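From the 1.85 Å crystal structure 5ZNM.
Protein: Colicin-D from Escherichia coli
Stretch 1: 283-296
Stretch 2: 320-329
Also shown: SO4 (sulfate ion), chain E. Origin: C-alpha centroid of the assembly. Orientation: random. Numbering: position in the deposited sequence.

Stretch 1, residues 283-296: DPLDSGRFSRKQLD
Stretch 2 (320-329) FRDAIEEHLS

A loop that packs against a helix often satisfies many of its own polar groups while presenting apolar side chains, and this pair of stretches from colicin-D is an example. Residues 283-291 form a loop opening with a type I turn from Asp 283 to Asp 286, closed by Asp 286 N to Asp 283 O at 2.9 Å. Asp 283 (chi1 t) takes Leu 285 N on OD1 at 2.8 Å; Asp 286 (m) reaches forward to take Arg 292 N on OD1 at 2.9 Å. Gly 288 adopts phi/psi 83/-67, where a CB would jam against the preceding carbonyl. Ser 291 (p) then caps helix 292-296, its OG accepting from Gln 294 N at 2.9 Å.

That helix runs nearly perpendicular (87°) to helix 320-329, with axes 11.2 Å apart at closest approach; the CA atoms of Leu 295 and Arg 321 lie 7.0 Å apart. Leu 295 (m, t) brings CD2 to 3.8 Å from Phe 320 CD2 and 4.0 Å from Ile 324 CD1. Phe 290 (m) extends this apolar contact, with CZ 3.7 Å from Ile 324 CG2, while Arg 321 CG sits over its face, 3.8 Å from the ring centroid.

Arg 321 (t, m, m) divides its guanidinium among several acceptors. Arg 321 NE and Arg 321 NH1 both donate to Asp 322 OD1, at 2.8 and 2.9 Å, within a salt bridge. Arg 321 NH2 makes only a weak 3.3 Å bond to Pro 284 O, bent to 125°, but a water supplements it, accepting from Arg 321 NH2 at 2.7 Å and donating to Pro 284 O at 3.1 Å; the water oxygen also lies 3.1 Å from Ser 287 OG in a hydrogen bond. Arg 289 and Glu 325 pair as a salt bridge, although the modelled 2.2 Å between Arg 289 NH1 and Glu 325 OE2 is too short to trust. Away from the interface, Gln 294 NE2 donates to sulfate O1 at 2.8 Å.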

ATOM      1  N   ASP A 283     -20.115   2.200 -15.604  1.00 17.71           N
ATOM      2  CA  ASP A 283     -21.187   2.509 -16.542  1.00 16.75           C
ATOM      3  C   ASP A 283     -22.530   2.071 -15.954  1.00 15.67           C
ATOM      4  O   ASP A 283     -22.624   0.974 -15.394  1.00 16.95           O
ATOM      5  CB  ASP A 283     -20.925   1.778 -17.863  1.00 21.00           C
ATOM      6  CG  ASP A 283     -21.845   2.228 -18.992  1.00 29.69           C
ATOM      7  OD1 ASP A 283     -23.077   2.038 -18.891  1.00 24.65           O
ATOM      8  OD2 ASP A 283     -21.324   2.740 -20.004  1.00 35.80           O
ATOM      9  N   PRO A 284     -23.592   2.891 -16.058  1.00 17.55           N
ATOM     10  CA  PRO A 284     -24.895   2.473 -15.515  1.00 23.13           C
ATOM     11  C   PRO A 284     -25.347   1.119 -16.027  1.00 21.48           C
ATOM     12  O   PRO A 284     -26.085   0.407 -15.334  1.00 21.81           O
ATOM     13  CB  PRO A 284     -25.844   3.585 -15.986  1.00 25.69           C
ATOM     14  CG  PRO A 284     -24.981   4.753 -16.202  1.00 23.31           C
ATOM     15  CD  PRO A 284     -23.643   4.249 -16.627  1.00 18.86           C
ATOM     16  N   LEU A 285     -24.903   0.725 -17.213  1.00 14.73           N
ATOM     17  CA  LEU A 285     -25.364  -0.524 -17.807  1.00 17.64           C
ATOM     18  C   LEU A 285     -24.471  -1.702 -17.461  1.00 23.49           C
ATOM     19  O   LEU A 285     -24.786  -2.830 -17.855  1.00 24.28           O
ATOM     20  CB  LEU A 285     -25.458  -0.387 -19.330  1.00 17.40           C
ATOM     21  CG  LEU A 285     -26.518   0.580 -19.880  1.00 18.41           C
ATOM     22  CD1 LEU A 285     -26.342   0.754 -21.390  1.00 21.92           C
ATOM     23  CD2 LEU A 285     -27.943   0.115 -19.540  1.00 16.33           C
ATOM     24  N   ASP A 286     -23.367  -1.469 -16.750  1.00 20.12           N
ATOM     25  CA  ASP A 286     -22.446  -2.527 -16.348  1.00 20.50           C
ATOM     26  C   ASP A 286     -22.548  -2.664 -14.836  1.00 26.22           C
ATOM     27  O   ASP A 286     -21.932  -1.897 -14.091  1.00 28.37           O
ATOM     28  CB  ASP A 286     -21.020  -2.215 -16.797  1.00 24.66           C
ATOM     29  CG  ASP A 286     -20.845  -2.364 -18.292  1.00 34.86           C
ATOM     30  OD1 ASP A 286     -21.752  -1.950 -19.038  1.00 38.26           O
ATOM     31  OD2 ASP A 286     -19.811  -2.900 -18.728  1.00 43.65           O
ATOM     32  N   SER A 287     -23.300  -3.669 -14.394  1.00 27.18           N
ATOM     33  CA  SER A 287     -23.722  -3.768 -13.004  1.00 27.23           C
ATOM     34  C   SER A 287     -23.572  -5.175 -12.436  1.00 28.88           C
ATOM     35  O   SER A 287     -24.230  -5.497 -11.438  1.00 37.12           O
ATOM     36  CB  SER A 287     -25.187  -3.346 -12.862  1.00 28.65           C
ATOM     37  OG  SER A 287     -26.021  -4.271 -13.559  1.00 26.88           O
ATOM     38  N   GLY A 288     -22.747  -6.031 -13.041  1.00 27.22           N
ATOM     39  CA  GLY A 288     -22.684  -7.399 -12.579  1.00 28.62           C
ATOM     40  C   GLY A 288     -23.800  -8.213 -13.199  1.00 33.52           C
ATOM     41  O   GLY A 288     -23.535  -9.098 -14.019  1.00 32.92           O
ATOM     42  N   ARG A 289     -25.058  -7.916 -12.851  1.00 21.72           N
ATOM     43  CA  ARG A 289     -26.149  -8.635 -13.497  1.00 22.14           C
ATOM     44  C   ARG A 289     -26.167  -8.355 -14.991  1.00 23.18           C
ATOM     45  O   ARG A 289     -26.356  -9.269 -15.801  1.00 22.78           O
ATOM     46  CB  ARG A 289     -27.498  -8.268 -12.884  1.00 24.12           C
ATOM     47  CG  ARG A 289     -28.628  -8.968 -13.675  1.00 33.24           C
ATOM     48  CD  ARG A 289     -30.019  -8.603 -13.199  1.00 37.71           C
ATOM     49  NE  ARG A 289     -30.193  -8.891 -11.785  1.00 48.83           N
ATOM     50  CZ  ARG A 289     -31.270  -8.560 -11.086  1.00 55.49           C
ATOM     51  NH1 ARG A 289     -32.283  -7.933 -11.667  1.00 42.80           N
ATOM     52  NH2 ARG A 289     -31.340  -8.857  -9.796  1.00 66.19           N
ATOM     53  N   PHE A 290     -25.916  -7.109 -15.375  1.00 15.34           N
ATOM     54  CA  PHE A 290     -25.898  -6.699 -16.764  1.00 15.40           C
ATOM     55  C   PHE A 290     -24.522  -6.194 -17.163  1.00 20.72           C
ATOM     56  O   PHE A 290     -23.721  -5.768 -16.331  1.00 23.18           O
ATOM     57  CB  PHE A 290     -26.923  -5.590 -17.023  1.00 18.19           C
ATOM     58  CG  PHE A 290     -28.333  -6.010 -16.749  1.00 22.97           C
ATOM     59  CD1 PHE A 290     -29.004  -6.849 -17.632  1.00 19.85           C
ATOM     60  CD2 PHE A 290     -28.982  -5.580 -15.608  1.00 22.83           C
ATOM     61  CE1 PHE A 290     -30.307  -7.251 -17.381  1.00 18.96           C
ATOM     62  CE2 PHE A 290     -30.282  -5.969 -15.348  1.00 19.36           C
ATOM     63  CZ  PHE A 290     -30.951  -6.808 -16.238  1.00 18.25           C
ATOM     64  N   SER A 291     -24.266  -6.251 -18.462  1.00 21.17           N
ATOM     65  CA  SER A 291     -23.170  -5.522 -19.069  1.00 14.88           C
ATOM     66  C   SER A 291     -23.685  -4.954 -20.370  1.00 19.00           C
ATOM     67  O   SER A 291     -24.567  -5.533 -21.006  1.00 19.34           O
ATOM     68  CB  SER A 291     -21.944  -6.412 -19.339  1.00 19.33           C
ATOM     69  OG  SER A 291     -22.230  -7.368 -20.351  1.00 18.93           O
ATOM     70  N   ARG A 292     -23.135  -3.815 -20.762  1.00 19.07           N
ATOM     71  CA  ARG A 292     -23.493  -3.265 -22.059  1.00 16.60           C
ATOM     72  C   ARG A 292     -23.181  -4.263 -23.168  1.00 19.19           C
ATOM     73  O   ARG A 292     -23.929  -4.372 -24.149  1.00 19.89           O
ATOM     74  CB  ARG A 292     -22.744  -1.959 -22.289  1.00 22.31           C
ATOM     75  CG  ARG A 292     -23.307  -1.174 -23.432  1.00 35.46           C
ATOM     76  CD  ARG A 292     -22.573   0.119 -23.701  1.00 49.08           C
ATOM     77  NE  ARG A 292     -22.797   0.564 -25.064  1.00 63.43           N
ATOM     78  CZ  ARG A 292     -23.240   1.754 -25.414  1.00 68.37           C
ATOM     79  NH1 ARG A 292     -23.499   2.676 -24.501  1.00 68.11           N
ATOM     80  NH2 ARG A 292     -23.426   2.037 -26.699  1.00 66.58           N
ATOM     81  N   LYS A 293     -22.075  -4.997 -23.020  1.00 17.12           N
ATOM     82  CA  LYS A 293     -21.687  -5.985 -24.024  1.00 20.96           C
ATOM     83  C   LYS A 293     -22.769  -7.051 -24.198  1.00 18.41           C
ATOM     84  O   LYS A 293     -23.169  -7.367 -25.323  1.00 20.18           O
ATOM     85  CB  LYS A 293     -20.342  -6.605 -23.622  1.00 19.43           C
ATOM     86  CG  LYS A 293     -19.882  -7.733 -24.521  1.00 33.89           C
ATOM     87  CD  LYS A 293     -18.777  -7.290 -25.460  1.00 45.14           C
ATOM     88  CE  LYS A 293     -18.292  -8.446 -26.334  1.00 51.56           C
ATOM     89  NZ  LYS A 293     -19.354  -8.928 -27.278  1.00 52.08           N
ATOM     90  N   GLN A 294     -23.288  -7.595 -23.089  1.00 18.39           N
ATOM     91  CA  GLN A 294     -24.299  -8.641 -23.207  1.00 19.61           C
ATOM     92  C   GLN A 294     -25.639  -8.084 -23.693  1.00 15.54           C
ATOM     93  O   GLN A 294     -26.319  -8.718 -24.509  1.00 14.69           O
ATOM     94  CB  GLN A 294     -24.473  -9.376 -21.871  1.00 17.56           C
ATOM     95  CG  GLN A 294     -25.259 -10.714 -21.975  1.00 16.44           C
ATOM     96  CD  GLN A 294     -24.466 -11.808 -22.684  1.00 18.88           C
ATOM     97  OE1 GLN A 294     -23.276 -11.650 -22.930  1.00 18.06           O
ATOM     98  NE2 GLN A 294     -25.126 -12.926 -23.012  1.00 19.17           N
ATOM     99  N   LEU A 295     -26.048  -6.915 -23.198  1.00 12.91           N
ATOM    100  CA  LEU A 295     -27.271  -6.287 -23.697  1.00 13.61           C
ATOM    101  C   LEU A 295     -27.209  -6.084 -25.204  1.00 19.52           C
ATOM    102  O   LEU A 295     -28.194  -6.319 -25.921  1.00 19.88           O
ATOM    103  CB  LEU A 295     -27.496  -4.946 -22.981  1.00 14.50           C
ATOM    104  CG  LEU A 295     -27.898  -5.029 -21.501  1.00 16.25           C
ATOM    105  CD1 LEU A 295     -27.636  -3.683 -20.789  1.00 16.52           C
ATOM    106  CD2 LEU A 295     -29.382  -5.399 -21.354  1.00 18.13           C
ATOM    107  N   ASP A 296     -26.053  -5.651 -25.704  1.00 18.71           N
ATOM    108  CA  ASP A 296     -25.883  -5.455 -27.141  1.00 17.97           C
ATOM    109  C   ASP A 296     -25.984  -6.785 -27.885  1.00 16.94           C
ATOM    110  O   ASP A 296     -26.703  -6.901 -28.884  1.00 19.51           O
ATOM    111  CB  ASP A 296     -24.533  -4.776 -27.376  1.00 20.68           C
ATOM    112  CG  ASP A 296     -24.253  -4.505 -28.822  1.00 28.76           C
ATOM    113  OD1 ASP A 296     -23.923  -5.452 -29.547  1.00 32.73           O
ATOM    114  OD2 ASP A 296     -24.337  -3.329 -29.224  1.00 36.47           O
ATOM    115  N   PHE A 320     -33.867  -1.966 -23.047  1.00 14.28           N
ATOM    116  CA  PHE A 320     -33.793  -3.425 -22.926  1.00 13.91           C
ATOM    117  C   PHE A 320     -33.437  -3.835 -21.500  1.00 14.64           C
ATOM    118  O   PHE A 320     -34.077  -4.716 -20.912  1.00 17.92           O
ATOM    119  CB  PHE A 320     -32.744  -3.941 -23.920  1.00 15.34           C
ATOM    120  CG  PHE A 320     -32.706  -5.453 -24.105  1.00 14.83           C
ATOM    121  CD1 PHE A 320     -33.843  -6.221 -23.993  1.00 16.62           C
ATOM    122  CD2 PHE A 320     -31.508  -6.079 -24.431  1.00 16.86           C
ATOM    123  CE1 PHE A 320     -33.794  -7.606 -24.200  1.00 18.02           C
ATOM    124  CE2 PHE A 320     -31.437  -7.456 -24.628  1.00 17.04           C
ATOM    125  CZ  PHE A 320     -32.592  -8.222 -24.516  1.00 16.29           C
ATOM    126  N   ARG A 321     -32.425  -3.184 -20.915  1.00 14.30           N
ATOM    127  CA  ARG A 321     -32.075  -3.454 -19.520  1.00 13.58           C
ATOM    128  C   ARG A 321     -33.282  -3.246 -18.603  1.00 15.15           C
ATOM    129  O   ARG A 321     -33.600  -4.098 -17.758  1.00 13.90           O
ATOM    130  CB  ARG A 321     -30.907  -2.550 -19.104  1.00 16.05           C
ATOM    131  CG  ARG A 321     -30.186  -2.912 -17.799  1.00 16.46           C
ATOM    132  CD  ARG A 321     -30.928  -2.475 -16.537  1.00 15.45           C
ATOM    133  NE  ARG A 321     -31.336  -1.052 -16.533  1.00 16.98           N
ATOM    134  CZ  ARG A 321     -30.548  -0.036 -16.180  1.00 19.42           C
ATOM    135  NH1 ARG A 321     -31.022   1.211 -16.197  1.00 17.35           N
ATOM    136  NH2 ARG A 321     -29.287  -0.259 -15.797  1.00 19.62           N
ATOM    137  N   ASP A 322     -33.969  -2.110 -18.763  1.00 14.90           N
ATOM    138  CA  ASP A 322     -35.128  -1.813 -17.925  1.00 12.72           C
ATOM    139  C   ASP A 322     -36.253  -2.823 -18.163  1.00 16.57           C
ATOM    140  O   ASP A 322     -36.910  -3.264 -17.209  1.00 17.59           O
ATOM    141  CB  ASP A 322     -35.609  -0.372 -18.182  1.00 15.37           C
ATOM    142  CG  ASP A 322     -34.638   0.701 -17.621  1.00 18.83           C
ATOM    143  OD1 ASP A 322     -33.741   0.363 -16.814  1.00 16.57           O
ATOM    144  OD2 ASP A 322     -34.759   1.884 -17.993  1.00 16.20           O
ATOM    145  N   ALA A 323     -36.466  -3.239 -19.417  1.00 17.17           N
ATOM    146  CA  ALA A 323     -37.511  -4.229 -19.685  1.00 16.11           C
ATOM    147  C   ALA A 323     -37.212  -5.550 -18.993  1.00 20.71           C
ATOM    148  O   ALA A 323     -38.113  -6.185 -18.434  1.00 16.70           O
ATOM    149  CB  ALA A 323     -37.680  -4.442 -21.190  1.00 17.66           C
ATOM    150  N   ILE A 324     -35.950  -5.980 -19.004  1.00 13.99           N
ATOM    151  CA  ILE A 324     -35.590  -7.192 -18.285  1.00 13.43           C
ATOM    152  C   ILE A 324     -35.836  -7.020 -16.790  1.00 14.33           C
ATOM    153  O   ILE A 324     -36.355  -7.925 -16.126  1.00 18.75           O
ATOM    154  CB  ILE A 324     -34.135  -7.578 -18.607  1.00 13.19           C
ATOM    155  CG1 ILE A 324     -34.016  -7.884 -20.105  1.00 16.17           C
ATOM    156  CG2 ILE A 324     -33.655  -8.759 -17.737  1.00 15.41           C
ATOM    157  CD1 ILE A 324     -32.634  -7.686 -20.669  1.00 22.45           C
ATOM    158  N   GLU A 325     -35.488  -5.849 -16.236  1.00 14.57           N
ATOM    159  CA  GLU A 325     -35.748  -5.611 -14.815  1.00 19.15           C
ATOM    160  C   GLU A 325     -37.244  -5.607 -14.505  1.00 21.10           C
ATOM    161  O   GLU A 325     -37.657  -6.121 -13.460  1.00 15.84           O
ATOM    162  CB  GLU A 325     -35.102  -4.299 -14.361  1.00 17.96           C
ATOM    163  CG  GLU A 325     -33.604  -4.428 -14.139  1.00 25.35           C
ATOM    164  CD  GLU A 325     -33.270  -5.231 -12.886  1.00 38.41           C
ATOM    165  OE1 GLU A 325     -33.737  -4.867 -11.788  1.00 44.57           O
ATOM    166  OE2 GLU A 325     -32.554  -6.243 -13.004  1.00 38.88           O
ATOM    167  N   GLU A 326     -38.068  -5.016 -15.385  1.00 16.04           N
ATOM    168  CA  GLU A 326     -39.519  -5.025 -15.160  1.00 19.60           C
ATOM    169  C   GLU A 326     -40.072  -6.450 -15.156  1.00 21.87           C
ATOM    170  O   GLU A 326     -40.961  -6.783 -14.353  1.00 16.22           O
ATOM    171  CB  GLU A 326     -40.234  -4.182 -16.229  1.00 20.17           C
ATOM    172  CG  GLU A 326     -39.995  -2.656 -16.089  1.00 22.61           C
ATOM    173  CD  GLU A 326     -40.599  -1.824 -17.231  1.00 32.58           C
ATOM    174  OE1 GLU A 326     -41.397  -2.367 -18.031  1.00 26.92           O
ATOM    175  OE2 GLU A 326     -40.256  -0.620 -17.336  1.00 30.15           O
ATOM    176  N   HIS A 327     -39.574  -7.297 -16.063  1.00 18.47           N
ATOM    177  CA  HIS A 327     -39.952  -8.708 -16.080  1.00 17.94           C
ATOM    178  C   HIS A 327     -39.561  -9.393 -14.773  1.00 18.24           C
ATOM    179  O   HIS A 327     -40.371 -10.098 -14.157  1.00 19.83           O
ATOM    180  CB  HIS A 327     -39.279  -9.404 -17.277  1.00 14.35           C
ATOM    181  CG  HIS A 327     -39.369 -10.898 -17.254  1.00 17.44           C
ATOM    182  ND1 HIS A 327     -40.422 -11.589 -17.819  1.00 16.54           N
ATOM    183  CD2 HIS A 327     -38.519 -11.837 -16.770  1.00 19.36           C
ATOM    184  CE1 HIS A 327     -40.221 -12.886 -17.674  1.00 21.91           C
ATOM    185  NE2 HIS A 327     -39.077 -13.065 -17.040  1.00 18.80           N
ATOM    186  N   LEU A 328     -38.322  -9.187 -14.325  1.00 16.04           N
ATOM    187  CA  LEU A 328     -37.875  -9.858 -13.107  1.00 18.13           C
ATOM    188  C   LEU A 328     -38.565  -9.330 -11.861  1.00 23.07           C
ATOM    189  O   LEU A 328     -38.624 -10.047 -10.857  1.00 25.90           O
ATOM    190  CB  LEU A 328     -36.368  -9.720 -12.944  1.00 19.90           C
ATOM    191  CG  LEU A 328     -35.513 -10.457 -13.978  1.00 24.92           C
ATOM    192  CD1 LEU A 328     -34.062 -10.048 -13.774  1.00 22.44           C
ATOM    193  CD2 LEU A 328     -35.679 -11.983 -13.871  1.00 21.58           C
ATOM    194  N   SER A 329     -39.085  -8.102 -11.900  1.00 23.61           N
ATOM    195  CA  SER A 329     -39.746  -7.517 -10.732  1.00 24.60           C
ATOM    196  C   SER A 329     -41.233  -7.811 -10.693  1.00 27.48           C
ATOM    197  O   SER A 329     -41.861  -7.618  -9.645  1.00 28.45           O
ATOM    198  CB  SER A 329     -39.558  -5.993 -10.703  1.00 26.14           C
ATOM    199  OG  SER A 329     -38.181  -5.663 -10.630  1.00 36.96           O
TER
HETATM  200  S   SO4 E 703     -23.339 -15.970 -25.259  1.00 48.94           S
HETATM  201  O1  SO4 E 703     -23.682 -14.989 -24.237  1.00 33.19           O
HETATM  202  O2  SO4 E 703     -22.789 -17.142 -24.577  1.00 57.03           O
HETATM  203  O3  SO4 E 703     -24.531 -16.330 -26.033  1.00 39.02           O
HETATM  204  O4  SO4 E 703     -22.332 -15.432 -26.173  1.00 48.47           O
HETATM  205  O   HOH W   1     -27.490  -2.299 -15.481  1.00 21.61           O